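Local coordinates for endo-1,3-beta-glucanase, family GH16 (Zobellia galactanivorans, PDB 4CTE), which probably hydrolyses internal beta-1,3-glucosidic bonds of laminarin-type glucans, and is seen here as the family GH16 catalytic module of a longer secreted protein, at residues E41-E46 and T65-K70; I82-A87 and P96-L101; Q92-A97 and L218-L223. The protein carries 1 engineered substitution. All coordinates share one frame; numbering follows the deposited sequence.

Overall arrangement
All three contacts belong to one GH16 beta-sandwich. Interactions 2 and 3 both use strand 94-102 and share Pro96 and Ala97. Their other strands, 80-87 and 220-231, are neighbours, joined by a probable hydrogen bond from Ala87 N to Leu223 O (3.0 Å). The centre of interaction 1 lies about 11 Å from that of interaction 3 and about 14 Å from that of interaction 2. Arg68 links interactions 1 and 2: its NH1 packs 3.5 Å from CZ2 of Trp99. The bound thioglucose units B and C are joined through sulfur. Trp95, Ala97 and Trp99 approach unit B, while Arg68, Trp99 and Leu101 approach unit C.

Interaction 1. Residues E41-E46 and T65-K70; sequences ENAAVE and TSARMK. With GS1 (1-thio-beta-D-glucopyranose), chain C; EDO (1,2-ethanediol), chain G.
Asn42 reaches Thr65 through its amide, at one side of the GH16 beta-sandwich. ND2 donates to Thr65 OG1 over 2.9 Å, with an N-H...O angle of 152°. The hydroxyl is tilted out of the amide plane, and the two side chains cross at about a right angle. CG of Asn42 lies anti to its carbonyl carbon (chi1 -69°), which turns the amide toward Thr65. Asn42 CB itself, placed by the backbone, lies 3.2 Å from Ser66 O. Next along the chain the contact is apolar. Ala43 CB meets Ala67 CB at 3.8 Å, and Met69 SD stands a little farther from that Ala43 methyl, at 4.2 Å.

A second shell fixes these groups. Asn42 ND2 also bonds to Thr53 O, so the buried amide nitrogen has two acceptors. Thr65 OG1 is also hydrogen-bonded to Glu57. Strand 49-59 thus braces both sides, and it pairs with strands 43-46 and 62-70.

Ser66 and Arg68 point away from 41-46. Ser66 OG bonds to Met202 O. Arg68 runs extended toward the sugar site, and its NE forms a salt bridge with Glu22. Lys70 NZ pairs with Glu22 too, and bonds to O2 of a bound ethanediol. Arg68 NH2 ends between two oxygens: O6 of thioglucose C, 2.8 Å away at a nearly straight 171°, and ethanediol O1, also at 2.8 Å.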
loop_
_atom_site.group_PDB
_atom_site.type_symbol
_atom_site.label_atom_id
_atom_site.label_comp_id
_atom_site.label_asym_id
_atom_site.label_seq_id
_atom_site.Cartn_x
_atom_site.Cartn_y
_atom_site.Cartn_z
ATOM N N GLU A 41 -7.980 -14.251 8.299
ATOM C CA GLU A 41 -9.126 -13.956 9.184
ATOM C C GLU A 41 -9.295 -12.481 9.519
ATOM O O GLU A 41 -10.399 -12.077 9.869
ATOM C CB GLU A 41 -9.057 -14.791 10.484
ATOM C CG GLU A 41 -9.379 -16.269 10.294
ATOM C CD GLU A 41 -8.276 -17.123 9.659
ATOM O OE1 GLU A 41 -7.098 -16.705 9.389
ATOM O OE2 GLU A 41 -8.612 -18.302 9.452
ATOM N N ASN A 42 -8.229 -11.686 9.413
ATOM C CA ASN A 42 -8.307 -10.254 9.700
ATOM C C ASN A 42 -8.785 -9.388 8.571
ATOM O O ASN A 42 -8.710 -8.153 8.677
ATOM C CB ASN A 42 -6.941 -9.773 10.169
ATOM C CG ASN A 42 -6.608 -10.342 11.508
ATOM O OD1 ASN A 42 -6.542 -11.582 11.654
ATOM N ND2 ASN A 42 -6.385 -9.466 12.507
ATOM N N ALA A 43 -9.277 -10.008 7.506
ATOM C CA ALA A 43 -9.820 -9.289 6.363
ATOM C C ALA A 43 -11.215 -9.797 6.149
ATOM O O ALA A 43 -11.429 -11.006 6.172
ATOM C CB ALA A 43 -8.980 -9.489 5.107
ATOM N N ALA A 44 -12.158 -8.872 5.971
ATOM C CA ALA A 44 -13.574 -9.211 5.728
ATOM C C ALA A 44 -14.219 -8.085 4.947
ATOM O O ALA A 44 -13.603 -7.025 4.733
ATOM C CB ALA A 44 -14.320 -9.438 7.051
ATOM N N VAL A 45 -15.432 -8.331 4.477
ATOM C CA VAL A 45 -16.237 -7.311 3.802
ATOM C C VAL A 45 -17.453 -6.957 4.667
ATOM O O VAL A 45 -18.166 -7.833 5.155
ATOM C CB VAL A 45 -16.641 -7.728 2.369
ATOM C CG1 VAL A 45 -17.626 -6.737 1.732
ATOM C CG2 VAL A 45 -15.396 -7.813 1.516
ATOM N N GLU A 46 -17.659 -5.659 4.849
ATOM C CA GLU A 46 -18.804 -5.151 5.576
ATOM C C GLU A 46 -19.275 -3.912 4.857
ATOM O O GLU A 46 -18.443 -3.060 4.469
ATOM C CB GLU A 46 -18.481 -4.773 7.020
ATOM C CG GLU A 46 -17.960 -5.877 7.942
ATOM C CD GLU A 46 -17.573 -5.346 9.314
ATOM O OE1 GLU A 46 -18.066 -4.259 9.722
ATOM O OE2 GLU A 46 -16.764 -6.022 9.992
ATOM N N THR A 65 -2.326 -9.180 15.230
ATOM C CA THR A 65 -2.680 -9.744 13.958
ATOM C C THR A 65 -3.288 -8.637 13.084
ATOM O O THR A 65 -3.863 -7.645 13.593
ATOM C CB THR A 65 -3.697 -10.884 14.092
ATOM O OG1 THR A 65 -4.861 -10.413 14.784
ATOM C CG2 THR A 65 -3.136 -12.094 14.826
ATOM N N SER A 66 -3.156 -8.793 11.770
ATOM C CA SER A 66 -3.769 -7.879 10.816
ATOM C C SER A 66 -3.871 -8.644 9.493
ATOM O O SER A 66 -3.802 -9.901 9.499
ATOM C CB SER A 66 -2.964 -6.581 10.699
ATOM O OG SER A 66 -3.624 -5.639 9.856
ATOM N N ALA A 67 -4.044 -7.912 8.382
ATOM C CA ALA A 67 -4.099 -8.578 7.076
ATOM C C ALA A 67 -3.286 -7.824 6.053
ATOM O O ALA A 67 -3.104 -6.575 6.174
ATOM C CB ALA A 67 -5.531 -8.719 6.633
ATOM N N ARG A 68 -2.752 -8.592 5.096
ATOM C CA ARG A 68 -2.008 -8.092 3.964
ATOM C C ARG A 68 -2.500 -8.895 2.767
ATOM O O ARG A 68 -2.507 -10.163 2.775
ATOM C CB ARG A 68 -0.532 -8.275 4.138
ATOM C CG ARG A 68 0.309 -7.897 2.925
ATOM C CD ARG A 68 1.753 -7.710 3.334
ATOM N NE ARG A 68 2.702 -7.833 2.221
ATOM C CZ ARG A 68 3.932 -7.314 2.197
ATOM N NH1 ARG A 68 4.381 -6.550 3.213
ATOM N NH2 ARG A 68 4.725 -7.542 1.138
ATOM N N MET A 69 -2.858 -8.145 1.729
ATOM C CA MET A 69 -3.452 -8.717 0.502
ATOM C C MET A 69 -2.723 -8.196 -0.713
ATOM O O MET A 69 -2.286 -7.028 -0.712
ATOM C CB MET A 69 -4.904 -8.306 0.400
ATOM C CG MET A 69 -5.792 -8.752 1.552
ATOM S SD MET A 69 -7.354 -7.864 1.590
ATOM C CE MET A 69 -8.080 -8.091 -0.038
ATOM N N LYS A 70 -2.629 -9.001 -1.774
ATOM C CA LYS A 70 -1.890 -8.599 -2.954
ATOM C C LYS A 70 -2.590 -9.168 -4.163
ATOM O O LYS A 70 -3.296 -10.188 -4.037
ATOM C CB LYS A 70 -0.436 -9.075 -2.887
ATOM C CG LYS A 70 -0.220 -10.603 -2.834
ATOM C CD LYS A 70 1.224 -10.957 -2.707
ATOM C CE LYS A 70 1.326 -12.477 -2.659
ATOM N NZ LYS A 70 2.750 -12.904 -2.467
HETATM C C1 GS1 C . 9.726 -3.173 1.930
HETATM S S1 GS1 C . 8.810 -1.787 2.587
HETATM C C2 GS1 C . 10.790 -3.748 2.905
HETATM O O2 GS1 C . 11.709 -2.729 3.298
HETATM C C3 GS1 C . 11.513 -4.886 2.145
HETATM O O3 GS1 C . 12.630 -5.468 2.915
HETATM C C4 GS1 C . 10.462 -5.920 1.552
HETATM O O4 GS1 C . 11.135 -6.896 0.766
HETATM C C5 GS1 C . 9.352 -5.225 0.697
HETATM O O5 GS1 C . 8.741 -4.163 1.493
HETATM C C6 GS1 C . 8.273 -6.133 0.047
HETATM O O6 GS1 C . 7.415 -6.724 1.031
HETATM C C1 EDO G . 5.143 -9.358 -1.879
HETATM O O1 EDO G . 4.572 -9.705 -0.607
HETATM C C2 EDO G . 6.088 -10.468 -2.230
HETATM O O2 EDO G . 5.318 -11.703 -2.205
#

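Interaction 2. Residues I82-A87 and P96-L101; sequences IEARIA and PAFWML. With GS1 (1-thio-beta-D-glucopyranose), chain B; GS1 (1-thio-beta-D-glucopyranose), chain C.
Phe98 projects from strand 94-102 onto Ile82, Ala84 and Ile86 of strand 80-87. At its root, CB lies 3.9 Å from Ile86 CD1, and that side chain crosses the phenylalanine obliquely. CG stands opposite the backbone N (chi1 167°), which carries the ring out across the gap to strand 80-87. There Ala84 puts its methyl over one ring face. Its CB is 3.7 Å from the ring centroid and 22° off the normal, a CH-pi contact shifted toward the rim, with CE2 the nearest ring carbon at 3.5 Å. At the tip, CZ comes 3.6 Å from Glu83 O and 3.9 Å from Ile82 CG2. A serine at Phe98 would probably leave the Ala84 methyl without its ring face and open a gap between Ile82 and Ile86.

Ile82 has a second partner. Its CD1 meets Met100 SD tip to tip at 3.7 Å; the methionine is bent at its last torsion, so CE also stays near CD1.

Ala97 and Trp99 point the opposite way, to the sugar site. Trp99 has O4 of thioglucose B over one face, and its NE1 bonds to Asn201.

The two segments run nearly antiparallel (165°), their axes 8.8 Å apart, as facing layers of the sandwich. Strand 80-87 lies between strands 157-163 and 220-231. Strand 94-102 pairs with strand 196-204, whose Leu200 touches Phe98, as does Ile118 from a loop.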
loop_
_atom_site.group_PDB
_atom_site.type_symbol
_atom_site.label_atom_id
_atom_site.label_comp_id
_atom_site.label_asym_id
_atom_site.label_seq_id
_atom_site.Cartn_x
_atom_site.Cartn_y
_atom_site.Cartn_z
ATOM N N ILE A 82 -4.331 4.583 -10.684
ATOM C CA ILE A 82 -4.542 3.527 -9.703
ATOM C C ILE A 82 -4.954 4.251 -8.446
ATOM O O ILE A 82 -4.168 5.024 -7.878
ATOM C CB ILE A 82 -3.272 2.694 -9.513
ATOM C CG1 ILE A 82 -2.872 2.080 -10.868
ATOM C CG2 ILE A 82 -3.523 1.613 -8.468
ATOM C CD1 ILE A 82 -1.442 2.355 -11.274
ATOM N N GLU A 83 -6.166 3.953 -8.009
ATOM C CA GLU A 83 -6.785 4.678 -6.939
ATOM C C GLU A 83 -7.490 3.769 -5.960
ATOM O O GLU A 83 -7.804 2.614 -6.285
ATOM C CB GLU A 83 -7.793 5.670 -7.536
ATOM C CG GLU A 83 -9.082 5.099 -8.115
ATOM C CD GLU A 83 -10.057 6.174 -8.531
ATOM O OE1 GLU A 83 -9.626 7.286 -8.870
ATOM O OE2 GLU A 83 -11.271 5.891 -8.534
ATOM N N ALA A 84 -7.714 4.284 -4.759
ATOM C CA ALA A 84 -8.530 3.589 -3.762
ATOM C C ALA A 84 -9.162 4.605 -2.853
ATOM O O ALA A 84 -8.515 5.622 -2.529
ATOM C CB ALA A 84 -7.728 2.560 -2.941
ATOM N N ARG A 85 -10.409 4.330 -2.445
ATOM C CA ARG A 85 -11.138 5.163 -1.503
ATOM C C ARG A 85 -11.019 4.498 -0.130
ATOM O O ARG A 85 -11.665 3.456 0.157
ATOM C CB ARG A 85 -12.584 5.322 -1.942
ATOM C CG ARG A 85 -13.397 6.173 -1.022
ATOM C CD ARG A 85 -14.631 6.661 -1.767
ATOM N NE ARG A 85 -15.300 7.687 -0.969
ATOM C CZ ARG A 85 -16.350 7.480 -0.173
ATOM N NH1 ARG A 85 -16.929 6.259 -0.084
ATOM N NH2 ARG A 85 -16.846 8.517 0.501
ATOM N N ILE A 86 -10.211 5.138 0.724
ATOM C CA ILE A 86 -9.812 4.566 1.999
ATOM C C ILE A 86 -10.052 5.532 3.173
ATOM O O ILE A 86 -9.844 6.757 3.056
ATOM C CB ILE A 86 -8.319 4.152 1.988
ATOM C CG1 ILE A 86 -7.966 3.225 0.813
ATOM C CG2 ILE A 86 -7.932 3.444 3.308
ATOM C CD1 ILE A 86 -6.494 3.118 0.521
ATOM N N ALA A 87 -10.520 4.950 4.276
ATOM C CA ALA A 87 -10.756 5.595 5.543
ATOM C C ALA A 87 -9.796 4.897 6.556
ATOM O O ALA A 87 -9.759 3.653 6.642
ATOM C CB ALA A 87 -12.223 5.485 5.958
ATOM N N PRO A 96 -0.908 1.671 7.976
ATOM C CA PRO A 96 -1.594 1.214 6.771
ATOM C C PRO A 96 -0.838 1.606 5.482
ATOM O O PRO A 96 -0.064 2.607 5.472
ATOM C CB PRO A 96 -2.895 1.954 6.850
ATOM C CG PRO A 96 -2.475 3.295 7.464
ATOM C CD PRO A 96 -1.571 2.851 8.563
ATOM N N ALA A 97 -1.082 0.853 4.403
ATOM C CA ALA A 97 -0.440 1.167 3.112
ATOM C C ALA A 97 -1.252 0.634 1.966
ATOM O O ALA A 97 -1.894 -0.398 2.097
ATOM C CB ALA A 97 0.987 0.620 3.031
ATOM N N PHE A 98 -1.211 1.364 0.854
ATOM C CA PHE A 98 -1.846 1.043 -0.432
ATOM C C PHE A 98 -0.715 1.275 -1.407
ATOM O O PHE A 98 -0.271 2.441 -1.616
ATOM C CB PHE A 98 -3.009 1.962 -0.691
ATOM C CG PHE A 98 -3.542 1.925 -2.124
ATOM C CD1 PHE A 98 -3.741 0.702 -2.829
ATOM C CD2 PHE A 98 -3.966 3.125 -2.726
ATOM C CE1 PHE A 98 -4.285 0.713 -4.145
ATOM C CE2 PHE A 98 -4.488 3.146 -4.023
ATOM C CZ PHE A 98 -4.667 1.934 -4.740
ATOM N N TRP A 99 -0.232 0.180 -1.992
ATOM C CA TRP A 99 1.009 0.242 -2.716
ATOM C C TRP A 99 1.127 -0.789 -3.797
ATOM O O TRP A 99 0.201 -1.575 -4.005
ATOM C CB TRP A 99 2.160 0.151 -1.686
ATOM C CG TRP A 99 2.156 -1.040 -0.772
ATOM C CD1 TRP A 99 1.165 -1.433 0.137
ATOM C CD2 TRP A 99 3.295 -1.933 -0.520
ATOM N NE1 TRP A 99 1.587 -2.511 0.881
ATOM C CE2 TRP A 99 2.859 -2.872 0.521
ATOM C CE3 TRP A 99 4.605 -2.051 -1.058
ATOM C CZ2 TRP A 99 3.698 -3.875 1.001
ATOM C CZ3 TRP A 99 5.445 -3.078 -0.574
ATOM C CH2 TRP A 99 4.988 -3.974 0.433
ATOM N N MET A 100 2.256 -0.759 -4.507
ATOM C CA MET A 100 2.490 -1.613 -5.668
ATOM C C MET A 100 3.921 -2.070 -5.701
ATOM O O MET A 100 4.810 -1.331 -5.276
ATOM C CB MET A 100 2.170 -0.854 -6.968
ATOM C CG MET A 100 0.791 -0.191 -6.996
ATOM S SD MET A 100 0.421 0.576 -8.570
ATOM C CE MET A 100 0.001 -0.853 -9.604
ATOM N N LEU A 101 4.115 -3.283 -6.201
ATOM C CA LEU A 101 5.422 -3.888 -6.378
ATOM C C LEU A 101 5.525 -4.444 -7.758
ATOM O O LEU A 101 4.529 -4.940 -8.290
ATOM C CB LEU A 101 5.637 -5.016 -5.381
ATOM C CG LEU A 101 5.914 -4.642 -3.926
ATOM C CD1 LEU A 101 5.849 -5.918 -3.072
ATOM C CD2 LEU A 101 7.266 -3.934 -3.755
HETATM C C1 GS1 B . 8.436 1.720 3.327
HETATM S S1 GS1 B . 9.077 2.642 4.686
HETATM C C2 GS1 B . 9.166 0.393 3.280
HETATM O O2 GS1 B . 10.573 0.475 3.039
HETATM C C3 GS1 B . 8.591 -0.213 2.065
HETATM C C4 GS1 B . 7.217 -0.528 2.524
HETATM O O4 GS1 B . 6.780 -1.486 1.600
HETATM C C5 GS1 B . 6.496 0.796 2.414
HETATM O O5 GS1 B . 7.021 1.545 3.522
HETATM C C6 GS1 B . 4.975 0.635 2.384
HETATM O O6 GS1 B . 4.452 1.740 3.109
HETATM C C1 GS1 C . 9.726 -3.173 1.930
HETATM S S1 GS1 C . 8.810 -1.787 2.587
HETATM C C2 GS1 C . 10.790 -3.748 2.905
HETATM O O2 GS1 C . 11.709 -2.729 3.298
HETATM C C3 GS1 C . 11.513 -4.886 2.145
HETATM O O3 GS1 C . 12.630 -5.468 2.915
HETATM C C4 GS1 C . 10.462 -5.920 1.552
HETATM O O4 GS1 C . 11.135 -6.896 0.766
HETATM C C5 GS1 C . 9.352 -5.225 0.697
HETATM O O5 GS1 C . 8.741 -4.163 1.493
HETATM C C6 GS1 C . 8.273 -6.133 0.047
HETATM O O6 GS1 C . 7.415 -6.724 1.031
#

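Interaction 3. Residues Q92-A97 and L218-L223; sequences QGLWPA and LPAQML. With GS1 (1-thio-beta-D-glucopyranose), chain B.
Leu94 and Leu218 slide past each other in opposite directions, their CD2 methyls meeting at 3.8 Å. The fork of Leu94 spans two partners. CD1 makes the closer contact with Ala220 CB, at 3.7 Å, while CD2 meets Leu218 and also borders Ala220. With CG anti to the carbonyl carbon (chi1 -66°), both methyls of Leu94 come to bear on segment 218-223.

Two residues on, Met222 takes over. Its chain is fully extended, and CG lies opposite the backbone N (chi1 170°). The thioether therefore reaches straight across, with SD 3.8 Å from CB of the Pro96 ring. CE goes a little farther and stops 3.9 Å from Ala97 O. Met222 also touches Leu200 and Met202 of strand 196-204 and Ile86 of strand 80-87, so it fills a point where several strands meet.

Trp95 turns to the other side of its strand. Its indole presents an edge to thioglucose B, and NE1 makes a weak hydrogen bond to O6 (3.3 Å). Trp208 meets this ring edge-to-face. Ala97 CB also faces O6 of that sugar.

Strands 94-97 and 220-223 run almost parallel, 16° apart in direction, with axes 9.4 Å from each other. That spacing is bridged mainly by side chains. Apolar residues turned inward and an aromatic one, Trp95, turned to a bound sugar fit the two-layered beta-sandwich of the concanavalin clan, whose GH16 members bind glycans in a cleft on one sheet.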
loop_
_atom_site.group_PDB
_atom_site.type_symbol
_atom_site.label_atom_id
_atom_site.label_comp_id
_atom_site.label_asym_id
_atom_site.label_seq_id
_atom_site.Cartn_x
_atom_site.Cartn_y
_atom_site.Cartn_z
ATOM N N GLN A 92 -1.305 5.128 17.707
ATOM C CA GLN A 92 0.122 4.916 17.717
ATOM C C GLN A 92 0.470 3.436 17.378
ATOM O O GLN A 92 -0.150 2.539 17.948
ATOM C CB GLN A 92 0.628 5.321 19.092
ATOM C CG GLN A 92 2.136 5.358 19.223
ATOM C CD GLN A 92 2.791 6.454 18.421
ATOM O OE1 GLN A 92 3.973 6.326 18.032
ATOM N NE2 GLN A 92 2.044 7.536 18.143
ATOM N N GLY A 93 1.421 3.229 16.446
ATOM C CA GLY A 93 1.854 1.936 15.941
ATOM C C GLY A 93 1.210 1.484 14.630
ATOM O O GLY A 93 1.770 0.636 13.935
ATOM N N LEU A 94 0.076 2.082 14.268
ATOM C CA LEU A 94 -0.659 1.672 13.053
ATOM C C LEU A 94 0.041 2.169 11.794
ATOM O O LEU A 94 0.463 3.339 11.729
ATOM C CB LEU A 94 -2.109 2.132 13.105
ATOM C CG LEU A 94 -2.908 1.451 14.219
ATOM C CD1 LEU A 94 -4.267 2.077 14.276
ATOM C CD2 LEU A 94 -3.012 -0.075 14.034
ATOM N N TRP A 95 0.183 1.298 10.803
ATOM C CA TRP A 95 0.877 1.667 9.586
ATOM C C TRP A 95 0.221 1.091 8.371
ATOM O O TRP A 95 0.730 0.118 7.773
ATOM C CB TRP A 95 2.335 1.224 9.652
ATOM C CG TRP A 95 3.108 1.500 8.385
ATOM C CD1 TRP A 95 2.699 2.251 7.285
ATOM C CD2 TRP A 95 4.461 1.033 8.043
ATOM N NE1 TRP A 95 3.674 2.279 6.322
ATOM C CE2 TRP A 95 4.755 1.570 6.711
ATOM C CE3 TRP A 95 5.416 0.258 8.682
ATOM C CZ2 TRP A 95 5.957 1.325 6.072
ATOM C CZ3 TRP A 95 6.625 0.018 8.025
ATOM C CH2 TRP A 95 6.887 0.539 6.753
ATOM N N PRO A 96 -0.908 1.671 7.976
ATOM C CA PRO A 96 -1.594 1.214 6.771
ATOM C C PRO A 96 -0.838 1.606 5.482
ATOM O O PRO A 96 -0.064 2.607 5.472
ATOM C CB PRO A 96 -2.895 1.954 6.850
ATOM C CG PRO A 96 -2.475 3.295 7.464
ATOM C CD PRO A 96 -1.571 2.851 8.563
ATOM N N ALA A 97 -1.082 0.853 4.403
ATOM C CA ALA A 97 -0.440 1.167 3.112
ATOM C C ALA A 97 -1.252 0.634 1.966
ATOM O O ALA A 97 -1.894 -0.398 2.097
ATOM C CB ALA A 97 0.987 0.620 3.031
ATOM N N LEU A 218 -7.056 -0.579 19.521
ATOM C CA LEU A 218 -7.258 -1.892 18.863
ATOM C C LEU A 218 -8.520 -2.526 19.444
ATOM O O LEU A 218 -8.791 -2.318 20.631
ATOM C CB LEU A 218 -6.026 -2.813 18.972
ATOM C CG LEU A 218 -4.707 -2.184 18.490
ATOM C CD1 LEU A 218 -3.530 -3.099 18.894
ATOM C CD2 LEU A 218 -4.697 -1.847 16.980
ATOM N N PRO A 219 -9.340 -3.252 18.614
ATOM C CA PRO A 219 -9.172 -3.543 17.183
ATOM C C PRO A 219 -9.324 -2.254 16.360
ATOM O O PRO A 219 -10.145 -1.403 16.730
ATOM C CB PRO A 219 -10.318 -4.525 16.865
ATOM C CG PRO A 219 -11.359 -4.283 17.923
ATOM C CD PRO A 219 -10.532 -3.917 19.179
ATOM N N ALA A 220 -8.463 -2.062 15.362
ATOM C CA ALA A 220 -8.502 -0.883 14.480
ATOM C C ALA A 220 -8.865 -1.327 13.088
ATOM O O ALA A 220 -8.311 -2.319 12.583
ATOM C CB ALA A 220 -7.149 -0.169 14.478
ATOM N N GLN A 221 -9.755 -0.572 12.453
ATOM C CA GLN A 221 -10.229 -0.932 11.113
ATOM C C GLN A 221 -9.774 0.016 10.038
ATOM O O GLN A 221 -9.949 1.244 10.173
ATOM C CB GLN A 221 -11.731 -1.005 11.121
ATOM C CG GLN A 221 -12.278 -2.167 11.959
ATOM C CD GLN A 221 -13.790 -2.196 11.965
ATOM O OE1 GLN A 221 -14.436 -1.151 11.870
ATOM N NE2 GLN A 221 -14.363 -3.373 12.089
ATOM N N MET A 222 -9.158 -0.560 8.996
ATOM C CA MET A 222 -8.840 0.174 7.780
ATOM C C MET A 222 -9.986 -0.196 6.826
ATOM O O MET A 222 -10.258 -1.369 6.645
ATOM C CB MET A 222 -7.470 -0.212 7.225
ATOM C CG MET A 222 -7.137 0.322 5.830
ATOM S SD MET A 222 -5.557 -0.420 5.439
ATOM C CE MET A 222 -5.247 0.351 3.848
ATOM N N LEU A 223 -10.639 0.820 6.231
ATOM C CA LEU A 223 -11.792 0.604 5.359
ATOM C C LEU A 223 -11.425 0.964 3.938
ATOM O O LEU A 223 -10.977 2.094 3.657
ATOM C CB LEU A 223 -13.011 1.441 5.835
ATOM C CG LEU A 223 -13.577 1.341 7.282
ATOM C CD1 LEU A 223 -14.864 2.171 7.433
ATOM C CD2 LEU A 223 -13.843 -0.090 7.718
HETATM C C1 GS1 B . 8.436 1.720 3.327
HETATM S S1 GS1 B . 9.077 2.642 4.686
HETATM C C2 GS1 B . 9.166 0.393 3.280
HETATM O O2 GS1 B . 10.573 0.475 3.039
HETATM C C3 GS1 B . 8.591 -0.213 2.065
HETATM C C4 GS1 B . 7.217 -0.528 2.524
HETATM O O4 GS1 B . 6.780 -1.486 1.600
HETATM C C5 GS1 B . 6.496 0.796 2.414
HETATM O O5 GS1 B . 7.021 1.545 3.522
HETATM C C6 GS1 B . 4.975 0.635 2.384
HETATM O O6 GS1 B . 4.452 1.740 3.109
#